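Local coordinates for branched-chain-amino-acid aminotransferase (Pseudomonas aeruginosa, PDB 6NST), which probably catalyses the pyridoxal-phosphate-dependent transfer of the amino group between leucine, isoleucine or valine and 2-oxoglutarate in branched-chain amino acid biosynthesis, at residues His150-Arg158 against Glu212-Ile220; Leu93-Tyr104 against Leu116-Trp127. The protein carries 1 engineered substitution. All coordinates share one frame; numbering follows the deposited sequence.

Contact 1. Residues His150-Arg158 against Glu212-Ile220; sequences HHVNISMTR and EVTACLNGI. With SO4 (sulfate ion), chain G.
The guanidinium group of R158 pushes into the bend of 212-220 and meets a row of backbone carbonyls. Its CB starts away from that segment, but with chi1 at -54° and chi2 at -47° the chain bends at chi2 and brings the end in. NH1 lies 2.6 Å from C216 O, near the guanidinium plane, and NH2 comes close to the carbonyls of V213 and T214. Neither C216 O nor T214 O has the angle of a hydrogen bond, and V213 and T214 are poorly ordered, so the exact pairing is doubtful. V213 CG1 sits over one guanidinium face, 3.3 Å from NH1. Next along, T157 CG2 lies 3.7 Å from A215 O, and A215 CB rests on V152 CG1 at 3.7 Å. L217 CD1 reaches T157 O at 3.5 Å. Behind R158, its backbone N is hydrogen-bonded to D244 of the second subunit. At the far end of 212-220, I220 N, in the first turn of helix 220-231, donates to sulfate O1 (2.9 Å). T221, T257 and R61 complete this site, consistent with the cofactor's phosphate cup. A buried cation beside several carbonyl oxygens would probably be favoured electrostatically, though the individual pairings stay uncertain.

Contact 2. Residues Leu93-Tyr104 against Leu116-Trp127; sequences LESAYIRPMVFY and LKVHVIIAAWSW
Y97 and W125 open a regular antiparallel ladder between consecutive strands, 96-104 and 118-126, a beta hairpin with a long connection in the seven-stranded antiparallel sheet. Hydrogen-bonded pairs fall at Y97-W125, R99-A123, M101-I121 and F103-H119. The bond from H119 N to F103 O is short and straight, 2.7 Å and 172°. P100, which has no N-H, falls at a non-hydrogen-bonded pair with I122 and leaves the ladder between the two strands intact. On the face carrying the odd-numbered side chains, W125 has chi1 at 54°, with CG between backbone N and carbonyl carbon, which folds the indole back over the neighbouring strand: Y97 O lies over the centre of the ring system, and CZ2 comes 3.5 Å from Y97 CD2. The two rings are oblique, with planes 41° apart. Farther along, H119 CB makes a CH-pi contact over the F103 ring, 3.8 Å from its centroid, and I121 CG1 meets that ring's edge. The other face is mostly aliphatic: V102 CG1 meets V118 CG1 at 3.5 Å and I98 CG2 meets I122 CG2 at 3.7 Å, while at its end L116 CD1 covers one face of the Y104 ring. Helix 77-89 packs on the I98 and I122 side; strand 36-46 lies beside 96-104 and strand 9-12 beside 118-126. One shell out, R99 NH2 donates to Y97 OH (3.0 Å) in the guanidinium plane; Y33 and H32 of the third subunit also bond this arginine, and D13 takes H119 ND1. The chemistry is thus divided: one face gives an apolar seat for a helix, while the other carries Y97, its side chain about 5 Å from that of K160, the probable cofactor lysine, and its OH held by R99, which the third subunit helps to fix.

In the fold
Contact 1 is buried and joins two irregular loops, those leading to helices 166-177 and 220-231; contact 2 is partly buried and pairs two neighbouring strands in the middle of the seven-stranded antiparallel sheet. Their centres are 23 Å apart and they do not touch. As a strand pair, contact 2 rests on repeated backbone hydrogen bonds and apolar side chains; as a loop-loop contact, contact 1 has no clear direct hydrogen bond and centres on one arginine among carbonyls, with a few apolar touches. Each brings one side chain, L217 or Y97, to about 5 Å from that of K160, which by similarity carries the cofactor (not attached here). Both touch the third subunit, and contact 1 the second as well.

Contact 1. Residues His150-Arg158 against Glu212-Ile220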
loop_
_atom_site.group_PDB
_atom_site.type_symbol
_atom_site.label_atom_id
_atom_site.label_comp_id
_atom_site.label_asym_id
_atom_site.label_seq_id
_atom_site.Cartn_x
_atom_site.Cartn_y
_atom_site.Cartn_z
ATOM N N HIS A 150 -7.383 -10.568 5.054
ATOM C CA HIS A 150 -6.003 -10.999 5.233
ATOM C C HIS A 150 -5.125 -10.592 4.053
ATOM O O HIS A 150 -5.569 -10.529 2.904
ATOM C CB HIS A 150 -5.943 -12.516 5.421
ATOM C CG HIS A 150 -6.378 -12.975 6.777
ATOM N ND1 HIS A 150 -5.647 -12.717 7.918
ATOM C CD2 HIS A 150 -7.461 -13.682 7.176
ATOM C CE1 HIS A 150 -6.266 -13.241 8.961
ATOM N NE2 HIS A 150 -7.368 -13.833 8.538
ATOM N N HIS A 151 -3.856 -10.327 4.358
ATOM C CA HIS A 151 -2.854 -9.921 3.380
ATOM C C HIS A 151 -2.063 -11.145 2.935
ATOM O O HIS A 151 -1.607 -11.931 3.773
ATOM C CB HIS A 151 -1.929 -8.866 3.992
ATOM C CG HIS A 151 -0.944 -8.277 3.031
ATOM N ND1 HIS A 151 0.202 -8.936 2.641
ATOM C CD2 HIS A 151 -0.916 -7.074 2.410
ATOM C CE1 HIS A 151 0.883 -8.173 1.805
ATOM N NE2 HIS A 151 0.228 -7.038 1.649
ATOM N N VAL A 152 -1.888 -11.293 1.618
ATOM C CA VAL A 152 -1.333 -12.523 1.053
ATOM C C VAL A 152 0.089 -12.804 1.515
ATOM O O VAL A 152 0.566 -13.934 1.370
ATOM C CB VAL A 152 -1.381 -12.481 -0.488
ATOM C CG1 VAL A 152 -2.818 -12.428 -0.971
ATOM C CG2 VAL A 152 -0.583 -11.295 -1.010
ATOM N N ASN A 153 0.793 -11.809 2.050
ATOM C CA ASN A 153 2.141 -12.022 2.558
ATOM C C ASN A 153 2.236 -11.878 4.070
ATOM O O ASN A 153 3.342 -11.932 4.619
ATOM C CB ASN A 153 3.131 -11.067 1.882
ATOM C CG ASN A 153 4.568 -11.522 2.041
ATOM O OD1 ASN A 153 4.832 -12.711 2.210
ATOM N ND2 ASN A 153 5.501 -10.577 2.005
ATOM N N ILE A 154 1.116 -11.688 4.757
ATOM C CA ILE A 154 1.083 -11.692 6.214
ATOM C C ILE A 154 0.560 -13.016 6.746
ATOM O O ILE A 154 1.164 -13.626 7.628
ATOM C CB ILE A 154 0.245 -10.505 6.736
ATOM C CG1 ILE A 154 0.886 -9.182 6.314
ATOM C CG2 ILE A 154 0.101 -10.588 8.247
ATOM C CD1 ILE A 154 0.120 -7.952 6.765
ATOM N N SER A 155 -0.564 -13.479 6.215
ATOM C CA SER A 155 -1.079 -14.802 6.516
ATOM C C SER A 155 -1.191 -15.597 5.223
ATOM O O SER A 155 -1.294 -15.031 4.131
ATOM C CB SER A 155 -2.439 -14.736 7.223
ATOM O OG SER A 155 -3.396 -14.064 6.431
ATOM N N MET A 156 -1.153 -16.917 5.359
ATOM C CA MET A 156 -1.153 -17.816 4.209
ATOM C C MET A 156 -2.597 -18.048 3.787
ATOM O O MET A 156 -3.289 -18.913 4.331
ATOM C CB MET A 156 -0.430 -19.109 4.560
ATOM C CG MET A 156 1.015 -18.891 5.019
ATOM S SD MET A 156 2.081 -18.147 3.754
ATOM C CE MET A 156 2.100 -16.420 4.246
ATOM N N THR A 157 -3.054 -17.269 2.801
ATOM C CA THR A 157 -4.465 -17.213 2.448
ATOM C C THR A 157 -4.969 -18.481 1.767
ATOM O O THR A 157 -6.189 -18.653 1.657
ATOM C CB THR A 157 -4.731 -16.002 1.549
ATOM O OG1 THR A 157 -3.906 -16.074 0.380
ATOM C CG2 THR A 157 -4.428 -14.707 2.297
ATOM N N ARG A 158 -4.079 -19.364 1.315
ATOM C CA ARG A 158 -4.502 -20.632 0.732
ATOM C C ARG A 158 -4.672 -21.732 1.768
ATOM O O ARG A 158 -5.268 -22.770 1.457
ATOM C CB ARG A 158 -3.499 -21.101 -0.329
ATOM C CG ARG A 158 -3.205 -20.076 -1.409
ATOM C CD ARG A 158 -4.485 -19.455 -1.943
ATOM N NE ARG A 158 -4.213 -18.424 -2.939
ATOM C CZ ARG A 158 -5.087 -17.493 -3.306
ATOM N NH1 ARG A 158 -6.291 -17.457 -2.751
ATOM N NH2 ARG A 158 -4.753 -16.594 -4.222
ATOM N N GLU A 212 -11.274 -13.104 -8.350
ATOM C CA GLU A 212 -10.271 -14.097 -8.703
ATOM C C GLU A 212 -9.584 -14.620 -7.447
ATOM O O GLU A 212 -9.490 -13.928 -6.429
ATOM C CB GLU A 212 -9.247 -13.491 -9.663
ATOM C CG GLU A 212 -9.352 -11.976 -9.780
ATOM C CD GLU A 212 -8.292 -11.376 -10.683
ATOM O OE1 GLU A 212 -8.131 -11.864 -11.822
ATOM O OE2 GLU A 212 -7.619 -10.417 -10.250
ATOM N N VAL A 213 -9.113 -15.864 -7.518
ATOM C CA VAL A 213 -8.445 -16.506 -6.390
ATOM C C VAL A 213 -7.185 -15.719 -6.057
ATOM O O VAL A 213 -6.066 -16.150 -6.359
ATOM C CB VAL A 213 -8.122 -17.978 -6.693
ATOM C CG1 VAL A 213 -7.797 -18.728 -5.408
ATOM C CG2 VAL A 213 -9.281 -18.635 -7.422
ATOM N N THR A 214 -7.363 -14.557 -5.429
ATOM C CA THR A 214 -6.271 -13.624 -5.191
ATOM C C THR A 214 -5.896 -13.611 -3.716
ATOM O O THR A 214 -4.942 -14.279 -3.303
ATOM C CB THR A 214 -6.670 -12.222 -5.656
ATOM O OG1 THR A 214 -7.569 -12.327 -6.766
ATOM C CG2 THR A 214 -5.452 -11.444 -6.096
ATOM N N ALA A 215 -6.642 -12.857 -2.914
ATOM C CA ALA A 215 -6.446 -12.816 -1.473
ATOM C C ALA A 215 -7.560 -13.514 -0.706
ATOM O O ALA A 215 -7.505 -13.570 0.529
ATOM C CB ALA A 215 -6.315 -11.364 -1.001
ATOM N N CYS A 216 -8.567 -14.043 -1.399
ATOM C CA CYS A 216 -9.642 -14.789 -0.766
ATOM C C CYS A 216 -9.311 -16.279 -0.744
ATOM O O CYS A 216 -8.346 -16.740 -1.358
ATOM C CB CYS A 216 -10.965 -14.545 -1.493
ATOM S SG CYS A 216 -11.025 -15.196 -3.182
ATOM N N LEU A 217 -10.130 -17.040 -0.023
ATOM C CA LEU A 217 -9.924 -18.478 0.074
ATOM C C LEU A 217 -10.452 -19.176 -1.172
ATOM O O LEU A 217 -11.539 -18.860 -1.665
ATOM C CB LEU A 217 -10.613 -19.041 1.317
ATOM C CG LEU A 217 -10.397 -20.537 1.574
ATOM C CD1 LEU A 217 -8.926 -20.839 1.823
ATOM C CD2 LEU A 217 -11.250 -21.022 2.737
ATOM N N ASN A 218 -9.668 -20.126 -1.684
ATOM C CA ASN A 218 -10.075 -20.963 -2.813
ATOM C C ASN A 218 -11.098 -21.973 -2.299
ATOM O O ASN A 218 -10.801 -23.145 -2.054
ATOM C CB ASN A 218 -8.863 -21.650 -3.434
ATOM C CG ASN A 218 -9.160 -22.251 -4.796
ATOM O OD1 ASN A 218 -10.317 -22.441 -5.168
ATOM N ND2 ASN A 218 -8.108 -22.556 -5.547
ATOM N N GLY A 219 -12.330 -21.499 -2.132
ATOM C CA GLY A 219 -13.354 -22.317 -1.506
ATOM C C GLY A 219 -13.764 -23.489 -2.379
ATOM O O GLY A 219 -13.940 -23.362 -3.593
ATOM N N ILE A 220 -13.916 -24.652 -1.742
ATOM C CA ILE A 220 -14.353 -25.844 -2.460
ATOM C C ILE A 220 -15.763 -25.653 -3.003
ATOM O O ILE A 220 -16.069 -26.071 -4.125
ATOM C CB ILE A 220 -14.249 -27.080 -1.550
ATOM C CG1 ILE A 220 -12.782 -27.376 -1.228
ATOM C CG2 ILE A 220 -14.915 -28.291 -2.197
ATOM C CD1 ILE A 220 -12.579 -28.575 -0.332
HETATM S S SO4 G . -15.531 -23.726 1.562
HETATM O O1 SO4 G . -14.385 -24.507 1.105
HETATM O O2 SO4 G . -16.036 -24.288 2.807
HETATM O O3 SO4 G . -15.126 -22.338 1.783
HETATM O O4 SO4 G . -16.580 -23.771 0.547
HETATM O O HOH W 1 -8.492 -10.480 1.004
#

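Contact 2. Residues Leu93-Tyr104 against Leu116-Trp127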
loop_
_atom_site.group_PDB
_atom_site.type_symbol
_atom_site.label_atom_id
_atom_site.label_comp_id
_atom_site.label_asym_id
_atom_site.label_seq_id
_atom_site.Cartn_x
_atom_site.Cartn_y
_atom_site.Cartn_z
ATOM N N LEU A 93 -25.104 -40.384 12.495
ATOM C CA LEU A 93 -25.596 -39.092 12.039
ATOM C C LEU A 93 -26.176 -39.228 10.635
ATOM O O LEU A 93 -25.496 -39.703 9.720
ATOM C CB LEU A 93 -24.474 -38.054 12.062
ATOM C CG LEU A 93 -23.890 -37.774 13.445
ATOM C CD1 LEU A 93 -22.611 -36.964 13.340
ATOM C CD2 LEU A 93 -24.909 -37.054 14.315
ATOM N N GLU A 94 -27.434 -38.816 10.474
ATOM C CA GLU A 94 -28.054 -38.818 9.154
ATOM C C GLU A 94 -27.464 -37.723 8.274
ATOM O O GLU A 94 -27.272 -37.919 7.068
ATOM C CB GLU A 94 -29.567 -38.650 9.295
ATOM C CG GLU A 94 -30.327 -38.609 7.984
ATOM C CD GLU A 94 -31.815 -38.404 8.192
ATOM O OE1 GLU A 94 -32.290 -38.596 9.332
ATOM O OE2 GLU A 94 -32.510 -38.044 7.219
ATOM N N SER A 95 -27.182 -36.563 8.861
ATOM C CA SER A 95 -26.454 -35.491 8.201
ATOM C C SER A 95 -25.630 -34.784 9.264
ATOM O O SER A 95 -26.019 -34.739 10.435
ATOM C CB SER A 95 -27.390 -34.504 7.491
ATOM O OG SER A 95 -28.056 -33.665 8.419
ATOM N N ALA A 96 -24.486 -34.240 8.862
ATOM C CA ALA A 96 -23.579 -33.699 9.862
ATOM C C ALA A 96 -22.647 -32.672 9.245
ATOM O O ALA A 96 -22.400 -32.663 8.035
ATOM C CB ALA A 96 -22.762 -34.811 10.526
ATOM N N TYR A 97 -22.138 -31.802 10.110
ATOM C CA TYR A 97 -20.984 -30.968 9.819
ATOM C C TYR A 97 -19.775 -31.602 10.491
ATOM O O TYR A 97 -19.831 -31.950 11.676
ATOM C CB TYR A 97 -21.199 -29.538 10.323
ATOM C CG TYR A 97 -20.029 -28.604 10.104
ATOM C CD1 TYR A 97 -19.934 -27.837 8.949
ATOM C CD2 TYR A 97 -19.029 -28.476 11.059
ATOM C CE1 TYR A 97 -18.868 -26.978 8.749
ATOM C CE2 TYR A 97 -17.963 -27.622 10.868
ATOM C CZ TYR A 97 -17.887 -26.875 9.713
ATOM O OH TYR A 97 -16.822 -26.023 9.524
ATOM N N ILE A 98 -18.696 -31.766 9.735
ATOM C CA ILE A 98 -17.500 -32.445 10.213
ATOM C C ILE A 98 -16.391 -31.419 10.377
ATOM O O ILE A 98 -16.199 -30.551 9.515
ATOM C CB ILE A 98 -17.070 -33.571 9.255
ATOM C CG1 ILE A 98 -18.301 -34.251 8.658
ATOM C CG2 ILE A 98 -16.208 -34.583 9.990
ATOM C CD1 ILE A 98 -17.986 -35.174 7.503
ATOM N N ARG A 99 -15.658 -31.522 11.485
ATOM C CA ARG A 99 -14.551 -30.625 11.799
ATOM C C ARG A 99 -13.282 -31.455 11.952
ATOM O O ARG A 99 -12.926 -31.871 13.068
ATOM C CB ARG A 99 -14.845 -29.806 13.056
ATOM C CG ARG A 99 -13.692 -28.925 13.527
ATOM C CD ARG A 99 -13.158 -28.050 12.409
ATOM N NE ARG A 99 -14.155 -27.097 11.933
ATOM C CZ ARG A 99 -14.322 -25.880 12.439
ATOM N NH1 ARG A 99 -13.558 -25.466 13.441
ATOM N NH2 ARG A 99 -15.253 -25.076 11.944
ATOM N N PRO A 100 -12.588 -31.746 10.853
ATOM C CA PRO A 100 -11.223 -32.270 10.970
ATOM C C PRO A 100 -10.289 -31.135 11.359
ATOM O O PRO A 100 -10.358 -30.042 10.795
ATOM C CB PRO A 100 -10.913 -32.804 9.564
ATOM C CG PRO A 100 -12.227 -32.778 8.816
ATOM C CD PRO A 100 -13.033 -31.689 9.450
ATOM N N MET A 101 -9.427 -31.390 12.339
ATOM C CA MET A 101 -8.577 -30.333 12.867
ATOM C C MET A 101 -7.230 -30.910 13.268
ATOM O O MET A 101 -7.165 -31.910 13.990
ATOM C CB MET A 101 -9.248 -29.632 14.055
ATOM C CG MET A 101 -8.671 -28.265 14.380
ATOM S SD MET A 101 -7.351 -28.329 15.602
ATOM C CE MET A 101 -8.301 -28.563 17.103
ATOM N N VAL A 102 -6.165 -30.275 12.785
ATOM C CA VAL A 102 -4.786 -30.669 13.053
ATOM C C VAL A 102 -4.158 -29.595 13.929
ATOM O O VAL A 102 -4.244 -28.404 13.609
ATOM C CB VAL A 102 -3.999 -30.846 11.743
ATOM C CG1 VAL A 102 -2.544 -31.161 12.021
ATOM C CG2 VAL A 102 -4.636 -31.923 10.875
ATOM N N PHE A 103 -3.537 -30.006 15.036
ATOM C CA PHE A 103 -3.012 -29.032 15.983
ATOM C C PHE A 103 -1.777 -29.577 16.688
ATOM O O PHE A 103 -1.616 -30.790 16.848
ATOM C CB PHE A 103 -4.072 -28.617 17.018
ATOM C CG PHE A 103 -4.504 -29.723 17.946
ATOM C CD1 PHE A 103 -3.935 -29.855 19.204
ATOM C CD2 PHE A 103 -5.502 -30.611 17.574
ATOM C CE1 PHE A 103 -4.339 -30.859 20.065
ATOM C CE2 PHE A 103 -5.911 -31.619 18.431
ATOM C CZ PHE A 103 -5.329 -31.742 19.680
ATOM N N TYR A 104 -0.906 -28.658 17.104
ATOM C CA TYR A 104 0.264 -29.014 17.894
ATOM C C TYR A 104 -0.140 -29.308 19.333
ATOM O O TYR A 104 -1.040 -28.677 19.884
ATOM C CB TYR A 104 1.294 -27.883 17.868
ATOM C CG TYR A 104 2.127 -27.821 16.607
ATOM C CD1 TYR A 104 2.593 -28.980 15.998
ATOM C CD2 TYR A 104 2.447 -26.601 16.025
ATOM C CE1 TYR A 104 3.356 -28.924 14.844
ATOM C CE2 TYR A 104 3.209 -26.535 14.873
ATOM C CZ TYR A 104 3.660 -27.698 14.286
ATOM O OH TYR A 104 4.418 -27.637 13.139
ATOM N N LEU A 116 7.426 -30.273 19.000
ATOM C CA LEU A 116 5.978 -30.293 19.140
ATOM C C LEU A 116 5.384 -31.511 18.450
ATOM O O LEU A 116 5.757 -31.851 17.323
ATOM C CB LEU A 116 5.370 -29.016 18.557
ATOM C CG LEU A 116 5.744 -27.714 19.263
ATOM C CD1 LEU A 116 5.141 -26.517 18.546
ATOM C CD2 LEU A 116 5.294 -27.756 20.715
ATOM N N LYS A 117 4.453 -32.169 19.133
ATOM C CA LYS A 117 3.742 -33.304 18.568
ATOM C C LYS A 117 2.473 -32.829 17.874
ATOM O O LYS A 117 1.788 -31.921 18.353
ATOM C CB LYS A 117 3.399 -34.326 19.654
ATOM C CG LYS A 117 2.849 -35.640 19.124
ATOM C CD LYS A 117 2.611 -36.630 20.253
ATOM C CE LYS A 117 2.067 -37.951 19.733
ATOM N NZ LYS A 117 0.765 -37.774 19.032
ATOM N N VAL A 118 2.173 -33.442 16.734
ATOM C CA VAL A 118 0.990 -33.117 15.948
ATOM C C VAL A 118 -0.130 -34.070 16.335
ATOM O O VAL A 118 0.042 -35.295 16.292
ATOM C CB VAL A 118 1.285 -33.201 14.441
ATOM C CG1 VAL A 118 0.037 -32.891 13.644
ATOM C CG2 VAL A 118 2.412 -32.252 14.063
ATOM N N HIS A 119 -1.275 -33.509 16.717
ATOM C CA HIS A 119 -2.472 -34.272 17.034
ATOM C C HIS A 119 -3.557 -33.969 16.010
ATOM O O HIS A 119 -3.587 -32.887 15.417
ATOM C CB HIS A 119 -2.980 -33.947 18.440
ATOM C CG HIS A 119 -1.984 -34.228 19.522
ATOM N ND1 HIS A 119 -2.131 -35.265 20.418
ATOM C CD2 HIS A 119 -0.825 -33.610 19.849
ATOM C CE1 HIS A 119 -1.107 -35.271 21.252
ATOM N NE2 HIS A 119 -0.299 -34.277 20.929
ATOM N N VAL A 120 -4.454 -34.933 15.805
ATOM C CA VAL A 120 -5.537 -34.804 14.836
ATOM C C VAL A 120 -6.836 -35.243 15.500
ATOM O O VAL A 120 -6.883 -36.300 16.136
ATOM C CB VAL A 120 -5.275 -35.643 13.569
ATOM C CG1 VAL A 120 -6.424 -35.497 12.587
ATOM C CG2 VAL A 120 -3.959 -35.242 12.922
ATOM N N ILE A 121 -7.888 -34.437 15.350
ATOM C CA ILE A 121 -9.215 -34.788 15.845
ATOM C C ILE A 121 -10.234 -34.565 14.739
ATOM O O ILE A 121 -10.108 -33.644 13.926
ATOM C CB ILE A 121 -9.612 -33.986 17.107
ATOM C CG1 ILE A 121 -9.492 -32.475 16.854
ATOM C CG2 ILE A 121 -8.778 -34.416 18.290
ATOM C CD1 ILE A 121 -10.830 -31.788 16.611
ATOM N N ILE A 122 -11.241 -35.436 14.700
ATOM C CA ILE A 122 -12.314 -35.311 13.720
ATOM C C ILE A 122 -13.647 -35.484 14.435
ATOM O O ILE A 122 -14.049 -36.607 14.762
ATOM C CB ILE A 122 -12.176 -36.327 12.571
ATOM C CG1 ILE A 122 -10.798 -36.198 11.915
ATOM C CG2 ILE A 122 -13.273 -36.108 11.537
ATOM C CD1 ILE A 122 -10.543 -37.193 10.819
ATOM N N ALA A 123 -14.345 -34.375 14.665
ATOM C CA ALA A 123 -15.628 -34.370 15.351
ATOM C C ALA A 123 -16.748 -34.101 14.355
ATOM O O ALA A 123 -16.589 -33.296 13.432
ATOM C CB ALA A 123 -15.650 -33.315 16.460
ATOM N N ALA A 124 -17.881 -34.775 14.553
ATOM C CA ALA A 124 -19.035 -34.632 13.678
ATOM C C ALA A 124 -20.291 -34.512 14.524
ATOM O O ALA A 124 -20.497 -35.302 15.450
ATOM C CB ALA A 124 -19.152 -35.819 12.713
ATOM N N TRP A 125 -21.124 -33.523 14.206
ATOM C CA TRP A 125 -22.373 -33.303 14.916
ATOM C C TRP A 125 -23.466 -32.973 13.911
ATOM O O TRP A 125 -23.196 -32.516 12.797
ATOM C CB TRP A 125 -22.244 -32.181 15.956
ATOM C CG TRP A 125 -21.732 -30.890 15.394
ATOM C CD1 TRP A 125 -22.471 -29.886 14.844
ATOM C CD2 TRP A 125 -20.364 -30.463 15.331
ATOM N NE1 TRP A 125 -21.650 -28.860 14.440
ATOM C CE2 TRP A 125 -20.352 -29.189 14.729
ATOM C CE3 TRP A 125 -19.150 -31.033 15.728
ATOM C CZ2 TRP A 125 -19.175 -28.476 14.513
ATOM C CZ3 TRP A 125 -17.981 -30.322 15.511
ATOM C CH2 TRP A 125 -18.003 -29.059 14.908
ATOM N N SER A 126 -24.710 -33.217 14.320
ATOM C CA SER A 126 -25.849 -33.005 13.438
ATOM C C SER A 126 -25.958 -31.538 13.033
ATOM O O SER A 126 -25.607 -30.630 13.791
ATOM C CB SER A 126 -27.140 -33.460 14.122
ATOM O OG SER A 126 -28.246 -33.371 13.242
ATOM N N TRP A 127 -26.446 -31.315 11.818
ATOM C CA TRP A 127 -26.572 -29.971 11.266
ATOM C C TRP A 127 -27.584 -29.133 12.042
ATOM O O TRP A 127 -28.763 -29.085 11.693
ATOM C CB TRP A 127 -26.969 -30.042 9.792
ATOM C CG TRP A 127 -27.116 -28.701 9.149
ATOM C CD1 TRP A 127 -28.277 -28.102 8.756
ATOM C CD2 TRP A 127 -26.063 -27.783 8.834
ATOM N NE1 TRP A 127 -28.013 -26.869 8.210
ATOM C CE2 TRP A 127 -26.661 -26.651 8.247
ATOM C CE3 TRP A 127 -24.675 -27.812 8.990
ATOM C CZ2 TRP A 127 -25.916 -25.556 7.815
ATOM C CZ3 TRP A 127 -23.938 -26.724 8.561
ATOM C CH2 TRP A 127 -24.559 -25.612 7.982
#